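Local coordinates for protein N-acetylgalactosaminyltransferase 7 (Homo sapiens, PDB 6IWR) that is a glycosyltransferase with a GT-A family 2 glycosyltransferase domain followed by a ricin-type beta-trefoil lectin domain, at residues A[474-479]-A[590-595]; A[179-184]-A[229-234]. One frame throughout, in Å; residues are numbered along the deposited sequence.

Contact 1: residues A[474-479]-A[590-595]; sequences WGEIRG and EMNNIH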
loop_
_atom_site.group_PDB
_atom_site.type_symbol
_atom_site.label_atom_id
_atom_site.label_comp_id
_atom_site.label_asym_id
_atom_site.label_seq_id
_atom_site.Cartn_x
_atom_site.Cartn_y
_atom_site.Cartn_z
ATOM N N TRP A 474 -3.781 -21.080 -18.194
ATOM C CA TRP A 474 -3.307 -20.251 -17.095
ATOM C C TRP A 474 -1.786 -20.296 -17.081
ATOM O O TRP A 474 -1.168 -21.221 -17.612
ATOM C CB TRP A 474 -3.878 -20.710 -15.742
ATOM C CG TRP A 474 -3.446 -22.097 -15.361
ATOM C CD1 TRP A 474 -4.023 -23.277 -15.741
ATOM C CD2 TRP A 474 -2.328 -22.445 -14.553
ATOM N NE1 TRP A 474 -3.339 -24.341 -15.211
ATOM C CE2 TRP A 474 -2.287 -23.857 -14.478
ATOM C CE3 TRP A 474 -1.351 -21.702 -13.880
ATOM C CZ2 TRP A 474 -1.305 -24.541 -13.752
ATOM C CZ3 TRP A 474 -0.375 -22.385 -13.153
ATOM C CH2 TRP A 474 -0.366 -23.789 -13.092
ATOM N N GLY A 475 -1.188 -19.286 -16.465
ATOM C CA GLY A 475 0.248 -19.276 -16.269
ATOM C C GLY A 475 0.858 -17.896 -16.436
ATOM O O GLY A 475 0.152 -16.877 -16.365
ATOM N N GLU A 476 2.179 -17.857 -16.621
ATOM C CA GLU A 476 2.834 -16.654 -17.109
ATOM C C GLU A 476 2.352 -16.344 -18.527
ATOM O O GLU A 476 1.976 -17.241 -19.294
ATOM C CB GLU A 476 4.352 -16.841 -17.108
ATOM C CG GLU A 476 4.847 -17.823 -18.173
ATOM C CD GLU A 476 6.352 -18.017 -18.186
ATOM O OE1 GLU A 476 6.849 -18.685 -19.118
ATOM O OE2 GLU A 476 7.051 -17.502 -17.292
ATOM N N ILE A 477 2.357 -15.066 -18.871
ATOM C CA ILE A 477 2.143 -14.632 -20.242
ATOM C C ILE A 477 3.482 -14.098 -20.728
ATOM O O ILE A 477 3.849 -12.945 -20.467
ATOM C CB ILE A 477 1.026 -13.594 -20.360
ATOM C CG1 ILE A 477 -0.285 -14.195 -19.842
ATOM C CG2 ILE A 477 0.858 -13.181 -21.817
ATOM C CD1 ILE A 477 -1.477 -13.224 -19.839
ATOM N N ARG A 478 4.229 -14.952 -21.411
ATOM C CA ARG A 478 5.612 -14.691 -21.762
ATOM C C ARG A 478 5.709 -14.304 -23.227
ATOM O O ARG A 478 4.979 -14.823 -24.068
ATOM C CB ARG A 478 6.470 -15.925 -21.477
ATOM C CG ARG A 478 7.908 -15.816 -21.933
ATOM C CD ARG A 478 8.569 -17.167 -21.841
ATOM N NE ARG A 478 8.807 -17.515 -20.448
ATOM C CZ ARG A 478 9.968 -17.368 -19.810
ATOM N NH1 ARG A 478 10.069 -17.710 -18.526
ATOM N NH2 ARG A 478 11.016 -16.866 -20.442
ATOM N N GLY A 479 6.617 -13.381 -23.529
ATOM C CA GLY A 479 6.851 -13.010 -24.920
ATOM C C GLY A 479 7.554 -14.133 -25.664
ATOM O O GLY A 479 8.606 -14.625 -25.229
ATOM N N GLU A 590 3.214 -16.680 -25.349
ATOM C CA GLU A 590 2.886 -17.995 -24.823
ATOM C C GLU A 590 2.258 -17.864 -23.440
ATOM O O GLU A 590 2.507 -16.903 -22.700
ATOM C CB GLU A 590 4.113 -18.921 -24.730
ATOM C CG GLU A 590 5.475 -18.327 -24.981
ATOM C CD GLU A 590 6.575 -19.390 -24.945
ATOM O OE1 GLU A 590 6.242 -20.554 -24.698
ATOM O OE2 GLU A 590 7.767 -19.080 -25.171
ATOM N N MET A 591 1.434 -18.848 -23.082
ATOM C CA MET A 591 0.930 -18.951 -21.717
ATOM C C MET A 591 1.364 -20.294 -21.152
ATOM O O MET A 591 0.845 -21.346 -21.537
ATOM C CB MET A 591 -0.586 -18.783 -21.641
ATOM C CG MET A 591 -1.119 -18.478 -20.226
ATOM S SD MET A 591 -2.893 -18.090 -20.275
ATOM C CE MET A 591 -3.108 -16.919 -18.944
ATOM N N ASN A 592 2.298 -20.245 -20.224
ATOM C CA ASN A 592 2.924 -21.430 -19.670
ATOM C C ASN A 592 2.499 -21.577 -18.227
ATOM O O ASN A 592 2.502 -20.597 -17.471
ATOM C CB ASN A 592 4.439 -21.323 -19.782
ATOM C CG ASN A 592 4.860 -20.973 -21.161
ATOM O OD1 ASN A 592 4.495 -21.671 -22.092
ATOM N ND2 ASN A 592 5.566 -19.853 -21.326
ATOM N N ASN A 593 2.119 -22.792 -17.862
ATOM C CA ASN A 593 1.829 -23.062 -16.463
ATOM C C ASN A 593 3.077 -22.835 -15.644
ATOM O O ASN A 593 4.171 -23.275 -16.007
ATOM C CB ASN A 593 1.350 -24.496 -16.241
ATOM C CG ASN A 593 0.050 -24.796 -16.933
ATOM O OD1 ASN A 593 -0.221 -25.951 -17.237
ATOM N ND2 ASN A 593 -0.753 -23.766 -17.207
ATOM N N ILE A 594 2.910 -22.142 -14.539
ATOM C CA ILE A 594 3.948 -22.052 -13.535
ATOM C C ILE A 594 3.589 -23.018 -12.415
ATOM O O ILE A 594 2.508 -22.934 -11.824
ATOM C CB ILE A 594 4.093 -20.617 -13.031
ATOM C CG1 ILE A 594 4.416 -19.738 -14.229
ATOM C CG2 ILE A 594 5.209 -20.543 -12.023
ATOM C CD1 ILE A 594 5.573 -20.262 -15.031
ATOM N N HIS A 595 4.482 -23.962 -12.155
ATOM C CA HIS A 595 4.278 -24.977 -11.134
ATOM C C HIS A 595 5.086 -24.625 -9.896
ATOM O O HIS A 595 6.277 -24.311 -9.986
ATOM C CB HIS A 595 4.667 -26.366 -11.642
ATOM C CG HIS A 595 3.545 -27.100 -12.306
ATOM N ND1 HIS A 595 2.480 -26.457 -12.902
ATOM C CD2 HIS A 595 3.324 -28.425 -12.475
ATOM C CE1 HIS A 595 1.655 -27.353 -13.413
ATOM N NE2 HIS A 595 2.143 -28.556 -13.167
#
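The amide of Asn593 lies flat over one face of the Trp474 indole, the two planes only 12° apart and ND2 3.1 Å from CE2. The same ND2 donates a weak hydrogen bond to Trp474 O, while Asn593 CB sits over the six-membered ring in a CH-pi contact, 3.9 Å from its centroid. Ile594 O meets that ring at its edge, 3.2 Å from CZ3.

Beyond the corner at Gly475, Glu476 crosses Asn592 on one face of the strand pair, the carboxylate and amide planes 65° apart. Glu476 CG stands between the backbone N and the carbonyl carbon (chi1 70°), and the extended chain beyond reaches Asn592. Asn592 ND2 donates to the anti lone pair of Glu476 OE1 at 2.8 Å. Arg478 NE binds the same oxygen at 2.6 Å, coming from above the carboxylate plane, and NH1 reaches OE2, which makes a side-on salt bridge. Two donors on OE1 should fix the rotation of the carboxylate. Glu590 lies alongside Arg478, pointing the same way.

On the other face Ile477 CG1 meets Met591 CE at 4.0 Å, and both side chains rest on Phe511. Backbone bonds join Arg478 and Glu590 in both directions, with Glu590 N to Arg478 O at 2.9 Å. This antiparallel pairing of an early strand with the last one, across an intervening chain without helices, is how a beta-trefoil lectin domain closes on itself.

Contact 2: residues A[179-184]-A[229-234]; sequences LAEIVL and QKAKLG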
loop_
_atom_site.group_PDB
_atom_site.type_symbol
_atom_site.label_atom_id
_atom_site.label_comp_id
_atom_site.label_asym_id
_atom_site.label_seq_id
_atom_site.Cartn_x
_atom_site.Cartn_y
_atom_site.Cartn_z
ATOM N N LEU A 179 -17.277 -20.522 34.640
ATOM C CA LEU A 179 -15.913 -20.339 34.161
ATOM C C LEU A 179 -15.020 -21.354 34.854
ATOM O O LEU A 179 -14.588 -21.145 35.989
ATOM C CB LEU A 179 -15.445 -18.927 34.442
ATOM C CG LEU A 179 -14.572 -18.320 33.355
ATOM C CD1 LEU A 179 -13.487 -17.473 33.978
ATOM C CD2 LEU A 179 -13.988 -19.355 32.429
ATOM N N ALA A 180 -14.713 -22.449 34.168
ATOM C CA ALA A 180 -13.950 -23.517 34.800
ATOM C C ALA A 180 -12.464 -23.193 34.926
ATOM O O ALA A 180 -11.808 -23.694 35.850
ATOM C CB ALA A 180 -14.136 -24.814 34.015
ATOM N N GLU A 181 -11.918 -22.383 34.013
ATOM C CA GLU A 181 -10.491 -22.086 33.907
ATOM C C GLU A 181 -10.289 -21.224 32.667
ATOM O O GLU A 181 -11.073 -21.287 31.716
ATOM C CB GLU A 181 -9.639 -23.367 33.798
ATOM C CG GLU A 181 -9.854 -24.103 32.477
ATOM C CD GLU A 181 -9.041 -25.383 32.316
ATOM O OE1 GLU A 181 -8.038 -25.550 33.058
ATOM O OE2 GLU A 181 -9.415 -26.217 31.439
ATOM N N ILE A 182 -9.233 -20.419 32.682
ATOM C CA ILE A 182 -8.797 -19.676 31.513
ATOM C C ILE A 182 -7.403 -20.184 31.188
ATOM O O ILE A 182 -6.460 -19.970 31.961
ATOM C CB ILE A 182 -8.794 -18.158 31.741
ATOM C CG1 ILE A 182 -10.222 -17.648 32.039
ATOM C CG2 ILE A 182 -8.191 -17.468 30.514
ATOM C CD1 ILE A 182 -10.306 -16.156 32.445
ATOM N N VAL A 183 -7.272 -20.871 30.062
ATOM C CA VAL A 183 -6.017 -21.492 29.653
ATOM C C VAL A 183 -5.367 -20.610 28.595
ATOM O O VAL A 183 -5.891 -20.480 27.481
ATOM C CB VAL A 183 -6.255 -22.910 29.114
ATOM C CG1 VAL A 183 -4.995 -23.439 28.412
ATOM C CG2 VAL A 183 -6.690 -23.831 30.228
ATOM N N LEU A 184 -4.239 -19.991 28.931
ATOM C CA LEU A 184 -3.470 -19.250 27.940
ATOM C C LEU A 184 -2.456 -20.207 27.335
ATOM O O LEU A 184 -1.795 -20.953 28.065
ATOM C CB LEU A 184 -2.767 -18.036 28.551
ATOM C CG LEU A 184 -3.540 -17.116 29.502
ATOM C CD1 LEU A 184 -2.576 -16.118 30.139
ATOM C CD2 LEU A 184 -4.731 -16.382 28.842
ATOM N N GLN A 229 -6.380 -29.710 24.210
ATOM C CA GLN A 229 -5.863 -30.860 24.938
ATOM C C GLN A 229 -5.409 -30.493 26.345
ATOM O O GLN A 229 -5.528 -31.304 27.271
ATOM C CB GLN A 229 -4.730 -31.483 24.146
ATOM C CG GLN A 229 -5.188 -31.826 22.788
ATOM C CD GLN A 229 -4.079 -32.331 21.911
ATOM O OE1 GLN A 229 -2.992 -31.753 21.862
ATOM N NE2 GLN A 229 -4.351 -33.416 21.193
ATOM N N LYS A 230 -4.898 -29.284 26.529
ATOM C CA LYS A 230 -4.433 -28.851 27.835
ATOM C C LYS A 230 -5.521 -28.179 28.649
ATOM O O LYS A 230 -5.289 -27.868 29.821
ATOM C CB LYS A 230 -3.221 -27.920 27.684
ATOM C CG LYS A 230 -1.931 -28.684 27.309
ATOM C CD LYS A 230 -0.981 -27.824 26.489
ATOM C CE LYS A 230 0.423 -28.399 26.484
ATOM N NZ LYS A 230 0.735 -29.010 27.811
ATOM N N ALA A 231 -6.700 -27.968 28.070
ATOM C CA ALA A 231 -7.789 -27.269 28.749
ATOM C C ALA A 231 -8.859 -28.319 28.981
ATOM O O ALA A 231 -9.704 -28.561 28.124
ATOM C CB ALA A 231 -8.315 -26.097 27.943
ATOM N N LYS A 232 -8.809 -28.942 30.152
ATOM C CA LYS A 232 -9.520 -30.186 30.391
ATOM C C LYS A 232 -10.738 -30.041 31.287
ATOM O O LYS A 232 -11.576 -30.947 31.297
ATOM C CB LYS A 232 -8.584 -31.202 31.034
ATOM C CG LYS A 232 -7.343 -31.471 30.256
ATOM C CD LYS A 232 -6.315 -32.008 31.200
ATOM C CE LYS A 232 -5.357 -32.933 30.511
ATOM N NZ LYS A 232 -5.251 -34.151 31.370
ATOM N N LEU A 233 -10.856 -28.925 32.021
ATOM C CA LEU A 233 -11.856 -28.776 33.078
ATOM C C LEU A 233 -13.254 -28.441 32.562
ATOM O O LEU A 233 -14.248 -28.812 33.192
ATOM C CB LEU A 233 -11.422 -27.684 34.028
ATOM C CG LEU A 233 -10.458 -27.974 35.153
ATOM C CD1 LEU A 233 -9.638 -29.206 34.880
ATOM C CD2 LEU A 233 -9.586 -26.757 35.338
ATOM N N GLY A 234 -13.375 -27.681 31.485
ATOM C CA GLY A 234 -14.674 -27.189 31.103
ATOM C C GLY A 234 -15.448 -28.152 30.216
ATOM O O GLY A 234 -14.934 -28.996 29.485
HETATM O O HOH W 1 -6.775 -27.948 32.466
#
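Ala180 points its methyl toward the chain that follows helix 219-230, where CB lies 3.8 Å from Gly234 CA and 4.0 Å from Leu233 CB. This is one of two apolar patches.

Glu181 comes next and carries most of the polar chemistry. Its CG is set between the backbone N and the carbonyl carbon (chi1 68°), and the chain runs extended from there to the turn at 231-233. Leu233 N donates to Glu181 OE2 at 3.1 Å with a nearly straight N-H...O angle of 164°, approaching from well above the carboxylate plane. Ser150 OG also bonds OE2. The other oxygen, OE1, accepts a hydrogen bond from a water at 2.8 Å; this water donates in turn to Lys230 O and accepts from Lys232 N, so it links the carboxylate to two backbone groups at the helix end. Lys210 NZ forms a salt bridge with OE1, and its charge probably helps to keep the buried carboxylate ionised. The Leu233 side chain crosses that of Glu181 at about a right angle, with CD2 beside the carboxylate carbon.

Ile182 turns its side chain the other way, onto Val170 and Ile171 of helix 160-173.

Val183 returns to the contact. Its CG2 packs 3.6 Å from CB of Ala231, the first residue to leave helical geometry after Lys230, and the side chain also touches Phe212, which Lys230 meets in a cation-pi contact.

Strands 149-155 and 179-186 with helix 160-173 between them make a beta-alpha-beta crossover of the Rossmann-like GT-A fold. Strand 179-186 thus runs parallel between strands 149-155 and 209-213, with helix 160-173 against one face and, against the other, the exit of helix 219-230, which leads into strand 236-240 on the far side of strand 149-155.

The two contacts lie in different domains, about 34 Å apart at their nearest atoms and on opposite sides of the chain's centre, and they share no strand or helix. Both are partly buried. Contact 1 joins two antiparallel strands of the lectin domain, so backbone bonds run along it and side chains divide between a polar face and an apolar one. Contact 2 sets a strand of the glycosyltransferase sheet against the chain leaving a helix; here a single side-chain carboxylate, helped by a water, binds the backbone, and apolar side chains pack beside it. Each has a glutamate with a basic partner: an arginine within the same strand in 474-479, a lysine on the adjacent strand for 179-184.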